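Local coordinates for protein transcriptional regulator, MarR family (Neisseria meningitidis serogroup B, PDB 3G3Z) that probably binds DNA as a dimeric transcription factor of the MarR family, through a winged helix-turn-helix domain in each subunit, at residues 73-77 against 89-95; 34-39 against 51-57; 23-29 against 102-106. All blocks are in the same frame, centred on the assembly; numbering follows the deposited sequence.

How the contacts relate
From the N terminus, the end of helix 5-25 and the turn after it enter contact 3, which closes only 73 residues later, when the chain returns as helix 93-117 and packs there. Contacts 2 and 1 both fall within that loop, in series: contact 2 joins helices 31-43 and 48-55 within the winged helix, then contact 1 pairs the wing strands and ties them to the start of helix 93-117. Contacts 1 and 2 meet where Leu89 CD2 lies 4.1 Å from Ile51 CD1. Contacts 2 and 3 share a broader seam joining the winged helix to helices 5-25 and 93-117, with Tyr38 CE1 3.5 Å from Ala106 CB and Phe34 packed on Trp23, Ile24 and Leu102.

Contact 1: residues 73-77 against 89-95; sequences GLIEW and LSLTETG
This is the base of the wing in a winged-helix domain, a two-stranded antiparallel hairpin whose strands 75-77 and 89-91 run at 149° with axes 4.6 Å apart. Glu76 and Ser90 form the hydrogen-bonded pair: Glu76 N to Ser90 O and Ser90 N to Glu76 O are both 2.8 Å. Ile75-Leu91 and Trp77-Leu89 are non-hydrogen-bonded pairs. Gly73, with positive phi (68°), ends the preceding helix in a Schellman motif. Its O accepts from Thr92 OG1 at 2.7 Å, while Thr92 N donates to Leu74 O at 3.1 Å. Thr92 (chi1 p) is also the N-cap of the next helix, its OG1 accepting from Gly95 N at 3.0 Å. Gly95 CA sits 3.2 Å from Leu74 O, leaving no space for a CB. Leu89 CD1 lies over the face of the Trp77 five-membered ring in a CH-pi contact, 3.5 Å from its centroid. Trp77 NE1 hydrogen-bonds Gln48 OE1; Ile75 and Leu89 pack on Leu40 of helix 31-43, and Leu74 and Ile75 on Leu69 of helix 59-71.

Contact 2: residues 34-39 against 51-57; sequences FAVLYT and IGEKWSL
Ala35 is at the middle of this helix-helix contact, its CB 3.7 Å from both Trp55 CD1 and Leu57 CD1 and 4.3 Å from Ile51 CG2. The segments of helices 31-43 and 48-55 cross at 107° with axes 9.7 Å apart; the nearest CA pairs are Ala35-Trp55 (6.2 Å) and Val36-Ile51 (6.4 Å). Trp55 (chi1 m, chi2 99°) is a knob in a hole formed by Phe34, Ala35, Tyr38 and Thr39. Ala35 CA lies over its five-membered ring, 4.0 Å from the centroid, and Phe34 (chi1 t) turns its edge to the indole face in a T-shaped pair, six-membered ring centroids 5.6 Å apart and planes at 75°. Beside Ala35, Ile51 CG2 reaches Val36 CG2 at 4.2 Å, and Ile51 CG1 lies 3.9 Å from Thr39 CG2. Polar contacts begin at Thr39 (chi1 m): its OG1 accepts from Trp55 NE1 at 2.8 Å and donates to Ala35 O at a very short 2.5 Å. Farther out, Lys54 runs past Thr39 to salt bridges with Glu43 and with Asp7 of the second subunit. Ser56, at positive phi (63°), is the first residue to leave helical phi/psi, in a Schellman motif that turns the chain toward helix 59-71. Helices 48-55 and 59-71 make up the helix-turn-helix, and helix 31-43 packs against it as in winged-helix domains of the MarR family.

Contact 3: residues 23-29 against 102-106; sequences WIGQQDL and LTESA
Leu102 opens the segment of helix 93-117 that packs against the end of helix 5-25, a contact between two of the helices of the dimerisation region of this MarR fold. Its side chain (chi1 t, chi2 p) meets the chain leaving helix 5-25: CD1 lies 3.7 Å from Gln27 CG and CD2 3.9 Å from Leu29 CD1, with Gln27 CA and Leu102 CA the nearest CA pair at 7.1 Å. That exit is a type I turn from Gly25 to Asp28, with Asp28 at positive phi (69°) completing a Schellman motif, so that Gln27 and Leu29 both direct CB toward helix 93-117. One turn on, Ser105 (chi1 p) brings OG to 2.9 Å from Gln27 OE1; its single proton also has Leu102 O (3.1 Å from OG) and Pro101 O within reach, so the bond to Gln27 is one of several possibilities. Gln27 (chi1 m, chi2 m) is oriented by its other amide atom, NE2 donating to Trp23 O at 2.9 Å. Ala106 then makes room for the indole of Trp23 (chi1 t), whose CH2 lies 3.5 Å from Ala106 CA and 3.6 Å from Ala106 CB. The same indole stacks with Phe109 and touches Ile140 of the second subunit. At the ring edge a water is wedged between the segments, accepting from Trp23 NE1 at 2.9 Å and donating to Ser105 O at 3.0 Å.

Contact 1: residues 73-77 against 89-95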
# COMPACT_ATOMS: atom_id res chain seq x y z
N GLY A 73 8.94 -21.01 -18.70
CA GLY A 73 7.92 -21.94 -19.17
C GLY A 73 6.68 -22.04 -18.29
O GLY A 73 5.92 -23.00 -18.40
N LEU A 74 6.45 -21.04 -17.44
CA LEU A 74 5.36 -21.10 -16.47
C LEU A 74 4.04 -20.51 -16.98
O LEU A 74 2.97 -20.85 -16.48
CB LEU A 74 5.78 -20.43 -15.16
CG LEU A 74 6.98 -21.09 -14.47
CD1 LEU A 74 7.50 -20.25 -13.31
CD2 LEU A 74 6.63 -22.53 -14.03
N ILE A 75 4.14 -19.62 -17.97
CA ILE A 75 2.98 -18.99 -18.60
C ILE A 75 3.10 -19.02 -20.13
O ILE A 75 4.14 -19.40 -20.66
CB ILE A 75 2.78 -17.52 -18.12
CG1 ILE A 75 3.98 -16.65 -18.51
CG2 ILE A 75 2.50 -17.47 -16.61
CD1 ILE A 75 3.75 -15.17 -18.35
N GLU A 76 2.04 -18.61 -20.82
CA GLU A 76 2.03 -18.56 -22.28
C GLU A 76 0.97 -17.61 -22.83
O GLU A 76 -0.13 -17.49 -22.28
CB GLU A 76 1.81 -19.96 -22.86
CG GLU A 76 0.44 -20.55 -22.53
CD GLU A 76 0.38 -22.05 -22.68
OE1 GLU A 76 1.29 -22.63 -23.31
OE2 GLU A 76 -0.57 -22.66 -22.15
N TRP A 77 1.30 -16.92 -23.92
CA TRP A 77 0.32 -16.17 -24.69
C TRP A 77 -0.32 -17.13 -25.68
O TRP A 77 0.35 -18.00 -26.23
CB TRP A 77 0.99 -15.04 -25.47
CG TRP A 77 1.64 -14.01 -24.61
CD1 TRP A 77 1.06 -12.89 -24.09
CD2 TRP A 77 3.00 -14.00 -24.16
NE1 TRP A 77 1.98 -12.18 -23.35
CE2 TRP A 77 3.18 -12.84 -23.38
CE3 TRP A 77 4.10 -14.86 -24.35
CZ2 TRP A 77 4.40 -12.51 -22.77
CZ3 TRP A 77 5.31 -14.53 -23.75
CH2 TRP A 77 5.45 -13.37 -22.97
N LEU A 89 -3.35 -14.32 -21.69
CA LEU A 89 -2.27 -14.97 -20.98
C LEU A 89 -2.82 -16.18 -20.22
O LEU A 89 -3.90 -16.12 -19.63
CB LEU A 89 -1.64 -13.97 -20.01
CG LEU A 89 -0.17 -13.95 -19.64
CD1 LEU A 89 0.75 -14.10 -20.84
CD2 LEU A 89 0.10 -12.64 -18.92
N SER A 90 -2.07 -17.27 -20.25
CA SER A 90 -2.49 -18.53 -19.66
C SER A 90 -1.34 -19.15 -18.86
O SER A 90 -0.17 -18.98 -19.20
CB SER A 90 -2.92 -19.47 -20.80
OG SER A 90 -3.12 -20.79 -20.36
N LEU A 91 -1.67 -19.83 -17.77
CA LEU A 91 -0.72 -20.71 -17.09
C LEU A 91 -0.49 -21.96 -17.93
O LEU A 91 -1.44 -22.58 -18.42
CB LEU A 91 -1.24 -21.12 -15.72
CG LEU A 91 -0.72 -20.58 -14.38
CD1 LEU A 91 -0.02 -19.22 -14.42
CD2 LEU A 91 -1.87 -20.57 -13.39
N THR A 92 0.77 -22.34 -18.10
CA THR A 92 1.11 -23.61 -18.72
C THR A 92 0.81 -24.74 -17.74
O THR A 92 0.44 -24.49 -16.59
CB THR A 92 2.59 -23.66 -19.08
OG1 THR A 92 3.36 -23.53 -17.88
CG2 THR A 92 2.95 -22.55 -20.06
N GLU A 93 0.98 -25.98 -18.18
CA GLU A 93 0.85 -27.11 -17.27
C GLU A 93 1.84 -27.02 -16.11
O GLU A 93 1.46 -27.19 -14.95
CB GLU A 93 0.97 -28.45 -18.01
CG GLU A 93 -0.34 -28.90 -18.68
CD GLU A 93 -1.59 -28.68 -17.81
OE1 GLU A 93 -1.62 -29.15 -16.65
OE2 GLU A 93 -2.54 -28.03 -18.30
N THR A 94 3.11 -26.73 -16.42
CA THR A 94 4.12 -26.55 -15.38
C THR A 94 3.78 -25.36 -14.47
O THR A 94 4.07 -25.40 -13.28
CB THR A 94 5.54 -26.39 -15.96
OG1 THR A 94 5.61 -25.18 -16.73
CG2 THR A 94 5.89 -27.59 -16.85
N GLY A 95 3.16 -24.32 -15.04
CA GLY A 95 2.69 -23.16 -14.28
C GLY A 95 1.59 -23.47 -13.27
O GLY A 95 1.57 -22.90 -12.17

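Contact 2: residues 34-39 against 51-57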
# COMPACT_ATOMS: atom_id res chain seq x y z
N PHE A 34 3.20 -12.26 -7.91
CA PHE A 34 1.92 -12.68 -7.33
C PHE A 34 0.75 -12.21 -8.18
O PHE A 34 -0.16 -12.99 -8.48
CB PHE A 34 1.79 -12.15 -5.90
CG PHE A 34 0.51 -12.54 -5.25
CD1 PHE A 34 0.33 -13.82 -4.73
CD2 PHE A 34 -0.54 -11.63 -5.16
CE1 PHE A 34 -0.87 -14.19 -4.13
CE2 PHE A 34 -1.75 -11.99 -4.56
CZ PHE A 34 -1.90 -13.27 -4.04
N ALA A 35 0.80 -10.94 -8.57
CA ALA A 35 -0.24 -10.34 -9.38
C ALA A 35 -0.53 -11.19 -10.63
O ALA A 35 -1.69 -11.50 -10.90
CB ALA A 35 0.15 -8.90 -9.77
N VAL A 36 0.51 -11.59 -11.37
CA VAL A 36 0.36 -12.44 -12.56
C VAL A 36 -0.07 -13.86 -12.19
O VAL A 36 -1.12 -14.33 -12.61
CB VAL A 36 1.67 -12.47 -13.43
CG1 VAL A 36 1.52 -13.41 -14.66
CG2 VAL A 36 2.01 -11.09 -13.90
N LEU A 37 0.75 -14.53 -11.38
CA LEU A 37 0.55 -15.94 -11.04
C LEU A 37 -0.80 -16.22 -10.35
O LEU A 37 -1.51 -17.16 -10.72
CB LEU A 37 1.71 -16.43 -10.16
CG LEU A 37 3.12 -16.39 -10.79
CD1 LEU A 37 4.19 -16.56 -9.72
CD2 LEU A 37 3.26 -17.45 -11.88
N TYR A 38 -1.13 -15.40 -9.36
CA TYR A 38 -2.36 -15.61 -8.62
C TYR A 38 -3.62 -15.28 -9.42
O TYR A 38 -4.62 -16.00 -9.32
CB TYR A 38 -2.34 -14.87 -7.30
CG TYR A 38 -3.47 -15.24 -6.38
CD1 TYR A 38 -3.45 -16.45 -5.67
CD2 TYR A 38 -4.57 -14.40 -6.23
CE1 TYR A 38 -4.51 -16.79 -4.82
CE2 TYR A 38 -5.63 -14.73 -5.38
CZ TYR A 38 -5.59 -15.93 -4.68
OH TYR A 38 -6.64 -16.25 -3.85
N THR A 39 -3.58 -14.20 -10.21
CA THR A 39 -4.70 -13.88 -11.11
C THR A 39 -4.96 -15.02 -12.10
O THR A 39 -6.10 -15.45 -12.30
CB THR A 39 -4.48 -12.54 -11.90
OG1 THR A 39 -4.15 -11.49 -10.98
CG2 THR A 39 -5.73 -12.14 -12.65
N ILE A 51 -4.74 -7.84 -15.49
CA ILE A 51 -3.87 -8.05 -14.34
C ILE A 51 -3.34 -6.72 -13.81
O ILE A 51 -3.40 -6.47 -12.60
CB ILE A 51 -2.70 -8.99 -14.74
CG1 ILE A 51 -3.24 -10.38 -15.11
CG2 ILE A 51 -1.66 -9.09 -13.62
CD1 ILE A 51 -2.27 -11.21 -15.93
N GLY A 52 -2.84 -5.88 -14.71
CA GLY A 52 -2.29 -4.56 -14.36
C GLY A 52 -3.30 -3.68 -13.66
O GLY A 52 -2.99 -3.07 -12.64
N GLU A 53 -4.52 -3.64 -14.21
CA GLU A 53 -5.62 -2.88 -13.62
C GLU A 53 -6.10 -3.44 -12.27
O GLU A 53 -6.23 -2.69 -11.29
CB GLU A 53 -6.76 -2.67 -14.63
CG GLU A 53 -6.66 -1.29 -15.31
CD GLU A 53 -7.13 -1.25 -16.77
OE1 GLU A 53 -8.15 -1.90 -17.11
OE2 GLU A 53 -6.49 -0.54 -17.58
N LYS A 54 -6.30 -4.75 -12.21
CA LYS A 54 -6.69 -5.42 -10.97
C LYS A 54 -5.74 -5.14 -9.80
O LYS A 54 -6.19 -4.85 -8.69
CB LYS A 54 -6.80 -6.93 -11.20
CG LYS A 54 -7.34 -7.71 -10.01
CD LYS A 54 -7.26 -9.20 -10.27
CE LYS A 54 -7.52 -10.03 -9.01
NZ LYS A 54 -8.97 -10.20 -8.72
N TRP A 55 -4.43 -5.22 -10.04
CA TRP A 55 -3.47 -5.10 -8.95
C TRP A 55 -2.80 -3.74 -8.89
O TRP A 55 -1.91 -3.52 -8.08
CB TRP A 55 -2.45 -6.25 -8.96
CG TRP A 55 -3.14 -7.55 -8.71
CD1 TRP A 55 -3.52 -8.47 -9.64
CD2 TRP A 55 -3.57 -8.07 -7.44
NE1 TRP A 55 -4.15 -9.54 -9.03
CE2 TRP A 55 -4.20 -9.31 -7.68
CE3 TRP A 55 -3.49 -7.59 -6.12
CZ2 TRP A 55 -4.75 -10.09 -6.64
CZ3 TRP A 55 -4.03 -8.37 -5.09
CH2 TRP A 55 -4.65 -9.61 -5.36
N SER A 56 -3.28 -2.82 -9.73
CA SER A 56 -2.84 -1.42 -9.72
C SER A 56 -1.34 -1.32 -10.07
O SER A 56 -0.58 -0.64 -9.39
CB SER A 56 -3.17 -0.74 -8.38
OG SER A 56 -4.58 -0.64 -8.19
N LEU A 57 -0.94 -2.05 -11.12
CA LEU A 57 0.44 -2.03 -11.60
C LEU A 57 0.58 -1.41 -12.99
O LEU A 57 -0.29 -1.59 -13.84
CB LEU A 57 1.02 -3.45 -11.63
CG LEU A 57 1.25 -4.11 -10.28
CD1 LEU A 57 1.59 -5.58 -10.48
CD2 LEU A 57 2.34 -3.39 -9.49

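Contact 3: residues 23-29 against 102-106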
# COMPACT_ATOMS: atom_id res chain seq x y z
N TRP A 23 3.29 -11.05 3.64
CA TRP A 23 2.76 -12.39 3.43
C TRP A 23 3.19 -12.96 2.07
O TRP A 23 3.66 -14.09 1.99
CB TRP A 23 1.23 -12.43 3.55
CG TRP A 23 0.72 -13.78 3.27
CD1 TRP A 23 0.65 -14.83 4.15
CD2 TRP A 23 0.26 -14.29 2.01
NE1 TRP A 23 0.16 -15.94 3.52
CE2 TRP A 23 -0.09 -15.64 2.21
CE3 TRP A 23 0.11 -13.73 0.74
CZ2 TRP A 23 -0.58 -16.44 1.18
CZ3 TRP A 23 -0.39 -14.52 -0.28
CH2 TRP A 23 -0.72 -15.85 -0.06
N ILE A 24 3.04 -12.16 1.01
CA ILE A 24 3.47 -12.56 -0.33
C ILE A 24 4.95 -12.97 -0.30
O ILE A 24 5.33 -13.97 -0.92
CB ILE A 24 3.25 -11.43 -1.38
CG1 ILE A 24 1.76 -11.20 -1.62
CG2 ILE A 24 3.96 -11.77 -2.68
CD1 ILE A 24 1.41 -10.06 -2.62
N GLY A 25 5.76 -12.19 0.42
CA GLY A 25 7.20 -12.44 0.50
C GLY A 25 7.52 -13.75 1.19
O GLY A 25 8.54 -14.38 0.89
N GLN A 26 6.65 -14.16 2.11
CA GLN A 26 6.78 -15.43 2.83
C GLN A 26 6.46 -16.64 1.96
O GLN A 26 6.68 -17.79 2.39
CB GLN A 26 5.93 -15.45 4.11
CG GLN A 26 6.36 -14.44 5.18
CD GLN A 26 7.83 -14.57 5.57
OE1 GLN A 26 8.23 -15.51 6.25
NE2 GLN A 26 8.64 -13.62 5.12
N GLN A 27 5.92 -16.39 0.76
CA GLN A 27 5.75 -17.44 -0.25
C GLN A 27 6.99 -17.47 -1.16
O GLN A 27 7.04 -18.23 -2.13
CB GLN A 27 4.47 -17.24 -1.09
CG GLN A 27 3.22 -16.80 -0.30
CD GLN A 27 2.97 -17.60 0.96
OE1 GLN A 27 2.67 -18.80 0.91
NE2 GLN A 27 3.05 -16.94 2.12
N ASP A 28 7.98 -16.65 -0.81
CA ASP A 28 9.23 -16.51 -1.57
C ASP A 28 9.00 -15.82 -2.92
O ASP A 28 9.76 -15.99 -3.88
CB ASP A 28 9.98 -17.85 -1.69
CG ASP A 28 10.77 -18.19 -0.43
OD1 ASP A 28 10.78 -17.38 0.51
OD2 ASP A 28 11.40 -19.27 -0.39
N LEU A 29 7.95 -14.99 -2.95
CA LEU A 29 7.60 -14.25 -4.16
C LEU A 29 7.59 -12.75 -3.89
O LEU A 29 8.05 -12.27 -2.84
CB LEU A 29 6.25 -14.74 -4.72
CG LEU A 29 6.24 -16.18 -5.26
CD1 LEU A 29 4.83 -16.74 -5.35
CD2 LEU A 29 6.94 -16.29 -6.61
N LEU A 102 0.69 -21.99 -4.01
CA LEU A 102 0.43 -20.57 -3.76
C LEU A 102 -1.04 -20.30 -3.54
O LEU A 102 -1.40 -19.60 -2.60
CB LEU A 102 0.97 -19.69 -4.90
CG LEU A 102 0.71 -18.19 -4.72
CD1 LEU A 102 1.49 -17.67 -3.49
CD2 LEU A 102 1.08 -17.42 -5.98
N THR A 103 -1.90 -20.86 -4.39
CA THR A 103 -3.34 -20.68 -4.20
C THR A 103 -3.78 -21.32 -2.88
O THR A 103 -4.64 -20.78 -2.18
CB THR A 103 -4.17 -21.28 -5.34
OG1 THR A 103 -3.86 -22.67 -5.48
CG2 THR A 103 -3.84 -20.55 -6.64
N GLU A 104 -3.17 -22.44 -2.54
CA GLU A 104 -3.53 -23.12 -1.30
C GLU A 104 -3.17 -22.32 -0.06
O GLU A 104 -3.99 -22.17 0.84
CB GLU A 104 -2.93 -24.53 -1.25
CG GLU A 104 -3.68 -25.51 -2.11
CD GLU A 104 -2.92 -26.81 -2.29
OE1 GLU A 104 -2.63 -27.48 -1.28
OE2 GLU A 104 -2.61 -27.16 -3.46
N SER A 105 -1.94 -21.80 -0.01
CA SER A 105 -1.52 -20.96 1.12
C SER A 105 -2.31 -19.66 1.19
O SER A 105 -2.60 -19.18 2.28
CB SER A 105 -0.02 -20.67 1.09
OG SER A 105 0.39 -20.24 -0.19
N ALA A 106 -2.66 -19.11 0.02
CA ALA A 106 -3.51 -17.91 -0.05
C ALA A 106 -4.89 -18.18 0.53
O ALA A 106 -5.41 -17.36 1.29
CB ALA A 106 -3.63 -17.42 -1.47
O HOH W 1 -0.61 -18.64 4.42